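Local coordinates for protein probable acetyltransferases (PDB 3PZJ) that probably transfers an acetyl group to an acceptor amine, perhaps a protein N-terminus, as a member of the GNAT acetyltransferase family, at residues G50-R55 against D74-I79; W64-P68 against S162-A166; L105-R111 against I122-S128; R155-R159 against A170-F176. One frame throughout, in Å; residues are numbered along the deposited sequence.

Contact 1: residues G50-R55 against D74-I79; sequences GAALFR and DEDAFI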
# COMPACT_ATOMS: atom_id res chain seq x y z
N GLY A 50 7.28 13.41 -23.29
CA GLY A 50 6.48 12.28 -23.76
C GLY A 50 6.92 11.60 -25.06
O GLY A 50 7.08 10.39 -25.08
N ALA A 51 7.03 12.35 -26.16
CA ALA A 51 7.38 11.73 -27.47
C ALA A 51 8.78 11.12 -27.48
O ALA A 51 8.97 10.03 -27.99
CB ALA A 51 7.22 12.76 -28.63
N ALA A 52 9.73 11.77 -26.81
CA ALA A 52 11.07 11.24 -26.71
C ALA A 52 11.05 9.94 -25.95
O ALA A 52 11.74 8.97 -26.34
CB ALA A 52 12.02 12.21 -26.09
N LEU A 53 10.31 9.90 -24.84
CA LEU A 53 10.31 8.68 -24.03
C LEU A 53 9.61 7.59 -24.79
O LEU A 53 10.02 6.46 -24.72
CB LEU A 53 9.61 8.91 -22.68
CG LEU A 53 10.47 9.75 -21.71
CD1 LEU A 53 9.54 10.18 -20.56
CD2 LEU A 53 11.73 9.01 -21.19
N PHE A 54 8.52 7.92 -25.50
CA PHE A 54 7.84 6.92 -26.28
C PHE A 54 8.80 6.21 -27.23
O PHE A 54 8.82 4.99 -27.30
CB PHE A 54 6.71 7.58 -27.07
CG PHE A 54 6.00 6.66 -27.99
CD1 PHE A 54 5.29 5.61 -27.51
CD2 PHE A 54 6.14 6.79 -29.35
CE1 PHE A 54 4.66 4.77 -28.30
CE2 PHE A 54 5.51 5.90 -30.18
CZ PHE A 54 4.75 4.90 -29.65
N ARG A 55 9.57 7.00 -27.98
CA ARG A 55 10.51 6.48 -29.02
C ARG A 55 11.51 5.56 -28.41
O ARG A 55 11.90 4.60 -29.03
CB ARG A 55 11.28 7.58 -29.68
CG ARG A 55 10.42 8.37 -30.58
CD ARG A 55 11.24 9.46 -31.31
NE ARG A 55 10.37 10.59 -31.54
CZ ARG A 55 10.45 11.79 -30.96
NH1 ARG A 55 11.44 12.11 -30.12
NH2 ARG A 55 9.54 12.70 -31.28
N ASP A 74 0.53 4.06 -29.61
CA ASP A 74 1.08 5.25 -30.24
C ASP A 74 1.47 6.29 -29.19
O ASP A 74 1.17 6.15 -28.04
CB ASP A 74 0.10 5.87 -31.27
CG ASP A 74 -1.25 6.25 -30.65
OD1 ASP A 74 -1.37 6.58 -29.43
OD2 ASP A 74 -2.22 6.23 -31.44
N GLU A 75 2.10 7.36 -29.64
CA GLU A 75 2.50 8.45 -28.79
C GLU A 75 1.42 9.02 -27.89
O GLU A 75 1.66 9.26 -26.69
CB GLU A 75 2.98 9.62 -29.62
CG GLU A 75 4.17 10.22 -29.08
CD GLU A 75 4.83 11.07 -30.15
OE1 GLU A 75 4.28 12.14 -30.42
OE2 GLU A 75 5.87 10.64 -30.69
N ASP A 76 0.25 9.25 -28.46
CA ASP A 76 -0.83 9.81 -27.66
C ASP A 76 -1.21 8.89 -26.52
O ASP A 76 -1.61 9.36 -25.40
CB ASP A 76 -2.08 10.15 -28.49
CG ASP A 76 -1.86 11.34 -29.44
OD1 ASP A 76 -0.73 11.87 -29.50
OD2 ASP A 76 -2.84 11.75 -30.11
N ALA A 77 -1.16 7.59 -26.77
CA ALA A 77 -1.57 6.65 -25.68
C ALA A 77 -0.58 6.73 -24.55
O ALA A 77 -0.94 6.69 -23.36
CB ALA A 77 -1.69 5.23 -26.19
N PHE A 78 0.68 6.90 -24.91
CA PHE A 78 1.75 6.94 -23.93
C PHE A 78 1.76 8.25 -23.13
O PHE A 78 1.93 8.26 -21.92
CB PHE A 78 3.09 6.64 -24.53
CG PHE A 78 4.20 6.74 -23.58
CD1 PHE A 78 4.39 5.78 -22.62
CD2 PHE A 78 5.08 7.82 -23.63
CE1 PHE A 78 5.41 5.89 -21.69
CE2 PHE A 78 6.09 7.94 -22.72
CZ PHE A 78 6.28 6.91 -21.75
N ILE A 79 1.48 9.34 -23.80
CA ILE A 79 1.38 10.63 -23.16
C ILE A 79 0.18 10.64 -22.24
O ILE A 79 0.26 11.12 -21.12
CB ILE A 79 1.31 11.71 -24.20
CG1 ILE A 79 2.71 11.88 -24.80
CG2 ILE A 79 0.84 13.05 -23.62
CD1 ILE A 79 2.76 12.82 -25.85
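This is a helix-helix packing contact at the periphery of the GNAT domain, where helix 46-58 meets helix 75-87. The axes of the two short segments run at 111° and approach to 9.2 Å. Gly50 CA lies 3.9 Å from Ile79 CG1, and a CB there would clash with that atom. Phe78 drives its ring into helix 46-58, with CE2 3.5 Å from Gly50 O, at the ring edge, and 3.7 Å from Leu53 CB; Leu53 and Phe78 both reach Phe107 of the sheet. From helix 46-58, Phe54 lays a ring face over the first turn of 75-87, its CZ 3.6 Å from Glu75 N. That turn is N-capped by Asp74, whose OD1 accepts from Ala77 N at 2.9 Å. Toward solvent, Arg55 NH2 and Glu75 OE2 stand 4.2 Å apart, too far for a salt bridge. With no hydrogen bond between the segments, the contact relies on aromatic and aliphatic packing, and the one pair of opposite charges stays at the margin.

Contact 2: residues W64-P68 against S162-A166; sequences WEHLP and SRNAA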
# COMPACT_ATOMS: atom_id res chain seq x y z
N TRP A 64 8.00 -4.20 -21.64
CA TRP A 64 6.83 -4.09 -20.80
C TRP A 64 6.44 -5.46 -20.18
O TRP A 64 5.54 -5.50 -19.37
CB TRP A 64 5.67 -3.46 -21.62
CG TRP A 64 6.08 -2.25 -22.45
CD1 TRP A 64 6.30 -2.22 -23.80
CD2 TRP A 64 6.33 -0.92 -21.96
NE1 TRP A 64 6.69 -0.94 -24.18
CE2 TRP A 64 6.69 -0.13 -23.06
CE3 TRP A 64 6.33 -0.33 -20.68
CZ2 TRP A 64 7.03 1.19 -22.93
CZ3 TRP A 64 6.64 0.96 -20.57
CH2 TRP A 64 6.99 1.73 -21.68
N GLU A 65 7.19 -6.54 -20.46
CA GLU A 65 6.77 -7.93 -20.20
C GLU A 65 6.29 -8.14 -18.77
O GLU A 65 5.29 -8.82 -18.53
CB GLU A 65 7.93 -8.94 -20.46
CG GLU A 65 7.51 -10.41 -20.20
CD GLU A 65 8.53 -11.45 -20.63
OE1 GLU A 65 9.55 -11.08 -21.26
OE2 GLU A 65 8.28 -12.64 -20.32
N HIS A 66 7.04 -7.61 -17.81
CA HIS A 66 6.69 -7.82 -16.38
C HIS A 66 6.10 -6.56 -15.69
O HIS A 66 6.02 -6.46 -14.42
CB HIS A 66 7.93 -8.23 -15.62
CG HIS A 66 8.64 -9.42 -16.20
ND1 HIS A 66 8.11 -10.69 -16.19
CD2 HIS A 66 9.87 -9.52 -16.78
CE1 HIS A 66 8.97 -11.52 -16.77
NE2 HIS A 66 10.04 -10.83 -17.13
N LEU A 67 5.66 -5.61 -16.49
CA LEU A 67 5.13 -4.36 -15.96
C LEU A 67 3.64 -4.28 -16.12
O LEU A 67 3.10 -4.87 -17.08
CB LEU A 67 5.76 -3.23 -16.73
CG LEU A 67 7.07 -2.66 -16.20
CD1 LEU A 67 7.90 -3.56 -15.29
CD2 LEU A 67 7.90 -2.07 -17.32
N PRO A 68 2.95 -3.47 -15.28
CA PRO A 68 1.50 -3.45 -15.40
C PRO A 68 0.95 -2.52 -16.48
O PRO A 68 -0.24 -2.26 -16.51
CB PRO A 68 1.02 -3.06 -13.98
CG PRO A 68 2.17 -2.50 -13.33
CD PRO A 68 3.42 -2.78 -14.08
N SER A 162 7.01 -11.16 -9.30
CA SER A 162 7.94 -12.22 -8.88
C SER A 162 8.60 -12.90 -10.08
O SER A 162 9.70 -13.48 -9.96
CB SER A 162 7.21 -13.27 -8.03
OG SER A 162 6.32 -14.01 -8.87
N ARG A 163 8.00 -12.76 -11.27
CA ARG A 163 8.61 -13.33 -12.50
C ARG A 163 9.67 -12.42 -13.11
O ARG A 163 10.35 -12.83 -14.06
CB ARG A 163 7.55 -13.63 -13.56
CG ARG A 163 6.64 -14.73 -13.10
CD ARG A 163 5.72 -15.18 -14.19
NE ARG A 163 4.89 -14.14 -14.75
CZ ARG A 163 5.10 -13.59 -15.96
NH1 ARG A 163 6.15 -13.94 -16.72
NH2 ARG A 163 4.25 -12.66 -16.41
N ASN A 164 9.85 -11.22 -12.52
CA ASN A 164 10.77 -10.21 -13.03
C ASN A 164 12.11 -10.43 -12.32
O ASN A 164 12.47 -9.78 -11.33
CB ASN A 164 10.26 -8.78 -12.79
CG ASN A 164 11.02 -7.74 -13.57
OD1 ASN A 164 12.14 -7.98 -13.98
ND2 ASN A 164 10.41 -6.57 -13.79
N ALA A 165 12.86 -11.39 -12.86
CA ALA A 165 14.13 -11.76 -12.27
C ALA A 165 15.12 -10.59 -12.18
O ALA A 165 15.85 -10.46 -11.19
CB ALA A 165 14.76 -13.02 -13.07
N ALA A 166 15.17 -9.80 -13.21
CA ALA A 166 16.18 -8.75 -13.34
C ALA A 166 15.90 -7.64 -12.29
O ALA A 166 16.80 -7.07 -11.72
CB ALA A 166 16.15 -8.16 -14.74
O HOH W 1 7.68 -6.15 -12.43
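What stands out here is a histidine ring laid flat over backbone: the face of His66 covers Asn164, whose CA sits 4.0 Å from the ring centroid and 13° off the normal, a CH-pi contact. On that same ring, His66 CE1 comes within 3.3 Å of Arg163 O, while the Arg163 guanidinium turns a face to His66 ND1. No direct hydrogen bond joins the two segments. Instead one water bridges them, donating to His66 O at 2.6 Å and accepting from Asn164 ND2 at 3.1 Å. Asn164 works at both ends, because its OD1 also caps the following helix by accepting from Ser167 N. The type I turn from Trp64 to Leu67, closed by Leu67 N to Trp64 O at 2.9 Å, presents His66 toward this N-cap. Glu65 OE2 and Arg163 NH1, 4.4 Å apart, attract each other without forming a salt bridge. The contact thus ties the loop between helices 46-58 and 75-87 to the connection from strand 155-161 into helix 165-174. Leu67 and Trp64 touch Asn126 of strand 119-127, and Ser162 pairs through its backbone with Asp194 of strand 191-201.

Contact 3: residues L105-R111 against I122-S128; sequences LGFLGYR and IGHVNFS. With EDO (1,2-ethanediol), chain D.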
# COMPACT_ATOMS: atom_id res chain seq x y z
N LEU A 105 17.04 9.48 -21.37
CA LEU A 105 17.53 8.09 -21.48
C LEU A 105 16.65 7.04 -20.78
O LEU A 105 16.85 5.84 -20.90
CB LEU A 105 18.89 7.99 -20.83
CG LEU A 105 19.94 8.91 -21.40
CD1 LEU A 105 21.15 8.79 -20.44
CD2 LEU A 105 20.21 8.47 -22.84
N GLY A 106 15.65 7.51 -20.06
CA GLY A 106 14.55 6.67 -19.49
C GLY A 106 13.89 7.47 -18.41
O GLY A 106 14.17 8.67 -18.28
N PHE A 107 13.07 6.82 -17.62
CA PHE A 107 12.41 7.46 -16.51
C PHE A 107 12.23 6.56 -15.32
O PHE A 107 12.41 5.40 -15.41
CB PHE A 107 11.10 8.12 -16.91
CG PHE A 107 10.02 7.17 -17.32
CD1 PHE A 107 9.01 6.88 -16.47
CD2 PHE A 107 9.99 6.62 -18.57
CE1 PHE A 107 8.03 6.06 -16.84
CE2 PHE A 107 9.02 5.79 -18.94
CZ PHE A 107 8.04 5.51 -18.08
N LEU A 108 11.92 7.19 -14.19
CA LEU A 108 11.64 6.55 -12.92
C LEU A 108 11.14 7.56 -11.91
O LEU A 108 11.11 8.69 -12.17
CB LEU A 108 12.87 5.82 -12.39
CG LEU A 108 13.86 6.62 -11.60
CD1 LEU A 108 14.77 5.71 -10.82
CD2 LEU A 108 14.60 7.53 -12.45
N GLY A 109 10.67 7.11 -10.77
CA GLY A 109 10.20 8.03 -9.77
C GLY A 109 9.73 7.42 -8.47
O GLY A 109 10.13 6.34 -8.17
N TYR A 110 8.89 8.13 -7.75
CA TYR A 110 8.32 7.69 -6.52
C TYR A 110 6.84 7.39 -6.76
O TYR A 110 6.13 8.06 -7.56
CB TYR A 110 8.44 8.80 -5.49
CG TYR A 110 9.86 9.28 -5.17
CD1 TYR A 110 10.81 8.42 -4.64
CD2 TYR A 110 10.23 10.62 -5.35
CE1 TYR A 110 12.06 8.89 -4.26
CE2 TYR A 110 11.51 11.08 -5.00
CZ TYR A 110 12.40 10.20 -4.48
OH TYR A 110 13.61 10.67 -4.10
N ARG A 111 6.33 6.40 -6.03
CA ARG A 111 4.91 6.23 -5.94
C ARG A 111 4.54 5.82 -4.55
O ARG A 111 5.41 5.55 -3.68
CB ARG A 111 4.40 5.21 -6.93
CG ARG A 111 5.03 3.81 -6.67
CD ARG A 111 4.72 2.81 -7.86
NE ARG A 111 3.29 2.72 -8.08
CZ ARG A 111 2.44 1.87 -7.46
NH1 ARG A 111 2.86 0.97 -6.57
NH2 ARG A 111 1.13 1.91 -7.73
N ILE A 122 10.19 3.51 -4.65
CA ILE A 122 10.82 3.83 -5.94
C ILE A 122 10.23 2.86 -6.94
O ILE A 122 10.27 1.67 -6.73
CB ILE A 122 12.35 3.74 -5.85
CG1 ILE A 122 12.87 4.97 -5.12
CG2 ILE A 122 13.01 3.70 -7.20
CD1 ILE A 122 14.26 4.86 -4.56
N GLY A 123 9.64 3.39 -7.99
CA GLY A 123 9.06 2.62 -9.04
C GLY A 123 9.02 3.31 -10.37
O GLY A 123 9.75 4.27 -10.58
N HIS A 124 8.25 2.71 -11.25
CA HIS A 124 8.17 3.06 -12.62
C HIS A 124 9.56 3.16 -13.22
O HIS A 124 9.86 4.06 -14.03
CB HIS A 124 7.40 4.40 -12.76
CG HIS A 124 5.94 4.29 -12.49
ND1 HIS A 124 5.35 4.98 -11.47
CD2 HIS A 124 4.95 3.60 -13.11
CE1 HIS A 124 4.06 4.67 -11.43
NE2 HIS A 124 3.79 3.82 -12.40
N VAL A 125 10.39 2.15 -12.92
CA VAL A 125 11.74 2.15 -13.41
C VAL A 125 11.75 1.63 -14.82
O VAL A 125 11.47 0.42 -15.08
CB VAL A 125 12.68 1.30 -12.55
CG1 VAL A 125 14.15 1.22 -13.14
CG2 VAL A 125 12.63 1.71 -11.08
N ASN A 126 11.95 2.56 -15.75
CA ASN A 126 11.85 2.31 -17.21
C ASN A 126 13.12 2.84 -17.86
O ASN A 126 13.21 4.06 -18.24
CB ASN A 126 10.65 3.05 -17.77
CG ASN A 126 9.36 2.34 -17.47
OD1 ASN A 126 9.01 1.44 -18.22
ND2 ASN A 126 8.71 2.61 -16.31
N PHE A 127 14.11 1.95 -17.98
CA PHE A 127 15.43 2.36 -18.49
C PHE A 127 15.63 1.80 -19.89
O PHE A 127 15.42 0.61 -20.11
CB PHE A 127 16.52 1.81 -17.56
CG PHE A 127 16.62 2.50 -16.21
CD1 PHE A 127 15.88 3.61 -15.87
CD2 PHE A 127 17.50 2.01 -15.28
CE1 PHE A 127 16.04 4.24 -14.64
CE2 PHE A 127 17.61 2.61 -14.04
CZ PHE A 127 16.94 3.77 -13.75
N SER A 128 16.09 2.64 -20.80
CA SER A 128 16.38 2.20 -22.19
C SER A 128 17.47 1.16 -22.15
O SER A 128 18.23 1.11 -21.22
CB SER A 128 16.83 3.41 -23.01
OG SER A 128 18.13 3.83 -22.64
C1 EDO D . 6.00 0.32 -12.04
O1 EDO D . 6.83 0.02 -13.13
C2 EDO D . 6.67 -0.14 -10.78
O2 EDO D . 6.36 0.82 -9.81
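Ile122 opens the segment in an antiparallel pair with Tyr110, CG1 4.0 Å from Tyr110 CD1. Gly123 forms a hydrogen-bonded pair with Gly109, N to O 3.0 Å in both directions. At His124 the backbone turns to phi/psi 49/46 and the register slips by one, a beta bulge; as in other GNAT enzymes, such a bulge in this strand probably leaves backbone groups open to acetyl-CoA. Here His124 N hydrogen-bonds O2 of a 1,2-ethanediol, probably from the crystallisation liquor, at 3.0 Å, while His124 O accepts a hydrogen bond from Asn126 ND2 at 2.9 Å. Val125 CG2 packs 4.3 Å from Leu108 CB. Asn126, its OD1 hydrogen-bonded to His63 NE2, restores pairing with Phe107, whose ring face covers its CB. Phe127 faces Gly106, its CZ 4.1 Å from Leu108 CD1. Ser128 N and OG both donate to Leu105 O. The hairpin lies mid-sheet between strands 92-98 and 155-161; helix 135-150 covers Leu108, Tyr110, Ile122 and Phe127, and helix 46-58 meets Phe107 and Asn126.

Contact 4: residues R155-R159 against A170-F176; sequences RCEWR and AARRFGF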
# COMPACT_ATOMS: atom_id res chain seq x y z
N ARG A 155 11.51 4.74 5.17
CA ARG A 155 11.39 3.47 4.50
C ARG A 155 11.21 3.75 2.98
O ARG A 155 10.31 4.53 2.61
CB ARG A 155 10.12 2.77 5.02
CG ARG A 155 9.76 1.46 4.30
CD ARG A 155 8.35 0.98 4.63
NE ARG A 155 7.94 -0.15 3.82
CZ ARG A 155 8.51 -1.39 3.86
NH1 ARG A 155 9.43 -1.74 4.74
NH2 ARG A 155 8.14 -2.29 2.99
N CYS A 156 12.03 3.14 2.13
CA CYS A 156 11.99 3.24 0.71
C CYS A 156 11.67 1.85 0.09
O CYS A 156 12.49 1.05 0.42
CB CYS A 156 13.25 3.85 0.08
SG CYS A 156 13.43 5.63 0.31
N GLU A 157 10.56 1.56 -0.56
CA GLU A 157 10.29 0.23 -1.06
C GLU A 157 10.77 0.11 -2.49
O GLU A 157 10.89 1.08 -3.18
CB GLU A 157 8.80 -0.06 -1.06
CG GLU A 157 8.28 -0.37 0.22
CD GLU A 157 6.83 -0.75 0.20
OE1 GLU A 157 6.36 -1.10 1.24
OE2 GLU A 157 6.19 -0.70 -0.83
N TRP A 158 10.98 -1.12 -2.89
CA TRP A 158 11.12 -1.53 -4.26
C TRP A 158 10.24 -2.75 -4.40
O TRP A 158 10.33 -3.65 -3.62
CB TRP A 158 12.57 -1.85 -4.60
CG TRP A 158 12.86 -2.28 -6.02
CD1 TRP A 158 12.47 -3.42 -6.63
CD2 TRP A 158 13.66 -1.59 -6.96
NE1 TRP A 158 12.96 -3.48 -7.89
CE2 TRP A 158 13.69 -2.36 -8.13
CE3 TRP A 158 14.35 -0.39 -6.94
CZ2 TRP A 158 14.39 -1.97 -9.24
CZ3 TRP A 158 15.02 -0.01 -8.06
CH2 TRP A 158 15.05 -0.79 -9.19
N ARG A 159 9.36 -2.72 -5.38
CA ARG A 159 8.43 -3.84 -5.63
C ARG A 159 8.53 -4.35 -7.09
O ARG A 159 8.78 -3.59 -8.02
CB ARG A 159 6.98 -3.43 -5.43
CG ARG A 159 6.62 -3.12 -4.05
CD ARG A 159 5.12 -2.80 -3.85
NE ARG A 159 4.90 -2.54 -2.44
CZ ARG A 159 3.81 -2.87 -1.77
NH1 ARG A 159 3.70 -2.53 -0.49
NH2 ARG A 159 2.83 -3.46 -2.40
N ALA A 170 18.30 -6.49 -9.29
CA ALA A 170 18.62 -5.08 -9.15
C ALA A 170 18.36 -4.56 -7.74
O ALA A 170 19.18 -3.89 -7.17
CB ALA A 170 17.81 -4.18 -10.21
N ALA A 171 17.18 -4.80 -7.22
CA ALA A 171 16.90 -4.39 -5.85
C ALA A 171 17.98 -4.86 -4.88
O ALA A 171 18.53 -4.11 -4.06
CB ALA A 171 15.48 -4.89 -5.41
N ARG A 172 18.30 -6.14 -4.95
CA ARG A 172 19.32 -6.68 -4.04
C ARG A 172 20.69 -6.05 -4.28
O ARG A 172 21.42 -5.78 -3.32
CB ARG A 172 19.34 -8.23 -4.11
CG ARG A 172 18.19 -8.88 -3.43
CD ARG A 172 18.13 -10.38 -3.75
NE ARG A 172 17.06 -11.17 -3.16
CZ ARG A 172 16.94 -11.49 -1.87
NH1 ARG A 172 17.81 -11.07 -0.97
NH2 ARG A 172 15.98 -12.27 -1.48
N ARG A 173 21.00 -5.78 -5.52
CA ARG A 173 22.27 -5.21 -5.89
C ARG A 173 22.37 -3.81 -5.31
O ARG A 173 23.38 -3.43 -4.86
CB ARG A 173 22.37 -5.21 -7.40
CG ARG A 173 23.64 -4.75 -7.95
CD ARG A 173 23.90 -5.21 -9.34
NE ARG A 173 22.82 -4.96 -10.25
CZ ARG A 173 22.15 -5.91 -10.90
NH1 ARG A 173 21.21 -5.57 -11.72
NH2 ARG A 173 22.46 -7.19 -10.75
N PHE A 174 21.27 -3.09 -5.31
CA PHE A 174 21.20 -1.72 -4.75
C PHE A 174 21.20 -1.68 -3.24
O PHE A 174 21.39 -0.64 -2.63
CB PHE A 174 20.00 -0.97 -5.32
CG PHE A 174 20.07 -0.73 -6.82
CD1 PHE A 174 21.28 -0.48 -7.47
CD2 PHE A 174 18.94 -0.82 -7.58
CE1 PHE A 174 21.33 -0.27 -8.88
CE2 PHE A 174 18.96 -0.61 -8.99
CZ PHE A 174 20.15 -0.35 -9.64
N GLY A 175 20.99 -2.80 -2.60
CA GLY A 175 21.06 -2.90 -1.17
C GLY A 175 19.69 -2.88 -0.47
O GLY A 175 19.65 -2.76 0.73
N PHE A 176 18.59 -2.97 -1.20
CA PHE A 176 17.28 -3.22 -0.60
C PHE A 176 17.29 -4.64 -0.01
O PHE A 176 17.95 -5.56 -0.57
CB PHE A 176 16.17 -3.14 -1.65
CG PHE A 176 15.98 -1.77 -2.26
CD1 PHE A 176 15.06 -0.88 -1.73
CD2 PHE A 176 16.71 -1.36 -3.40
CE1 PHE A 176 14.84 0.37 -2.33
CE2 PHE A 176 16.50 -0.06 -3.98
CZ PHE A 176 15.59 0.75 -3.44
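Trp158 and Phe176 bury the most surface in this strand-helix contact, with Ala171 completing the centre. It lies within a beta-alpha-beta crossover: helix 165-174 links strand 155-161 to the parallel strand 177-188, with 191-201 between them. Trp158 points toward the helix, and Ala171 sits directly over its indole: CB of Ala171 is 3.7 Å from the centroid of the five-membered ring of Trp158 and 15° off the normal, a CH-pi contact. Such a small residue lets the indole lie against the helix. Phe176 comes from just beyond the helix. Its ring face receives Trp158 CB, 3.9 Å from the centroid, and the indole presents an edge to that face, the centroids of its five-membered ring and the Phe176 ring 5.5 Å apart. Phe174 closes the aromatic cluster, its CE2 3.9 Å from Trp158 CH2. Between the two phenylalanines, Gly175 ends the helix in a Schellman motif with positive phi, and Phe176 faces back to the strand.

On the strand, the charged side chains lie on the side away from the helix: Glu157 OE1 is 2.8 Å from Arg155 NH2 and Glu157 OE2 2.8 Å from Arg159 NE. Arg155 also donates to Arg183 O of the second subunit. Trp158 NE1 hydrogen-bonds Ser167 OG one turn earlier on the helix, but none joins the two segments, whose joint is aromatic and aliphatic.

Overall arrangement
Contacts 3 and 4 are buried and share one sheet: strands 119-127 and 155-161 are neighbours, joined by a probable hydrogen bond from Ile122 N to Glu157 O, 2.9 Å, and Val125 packs on Trp158. Contact 3 is the central one, its centre about 5 Å from the centre of the chain, and holds by backbone hydrogen bonds; contact 4 adds a helix to the sheet through rings. Contact 1, partly buried, its centre about 19 Å from the centre of the chain, is apolar like contact 4 and reaches the sheet at Phe107. Contact 2 lies at the surface, where a water and a histidine face do the joining. It shares helix 165-174 with contact 4, while its long loop encloses contact 3.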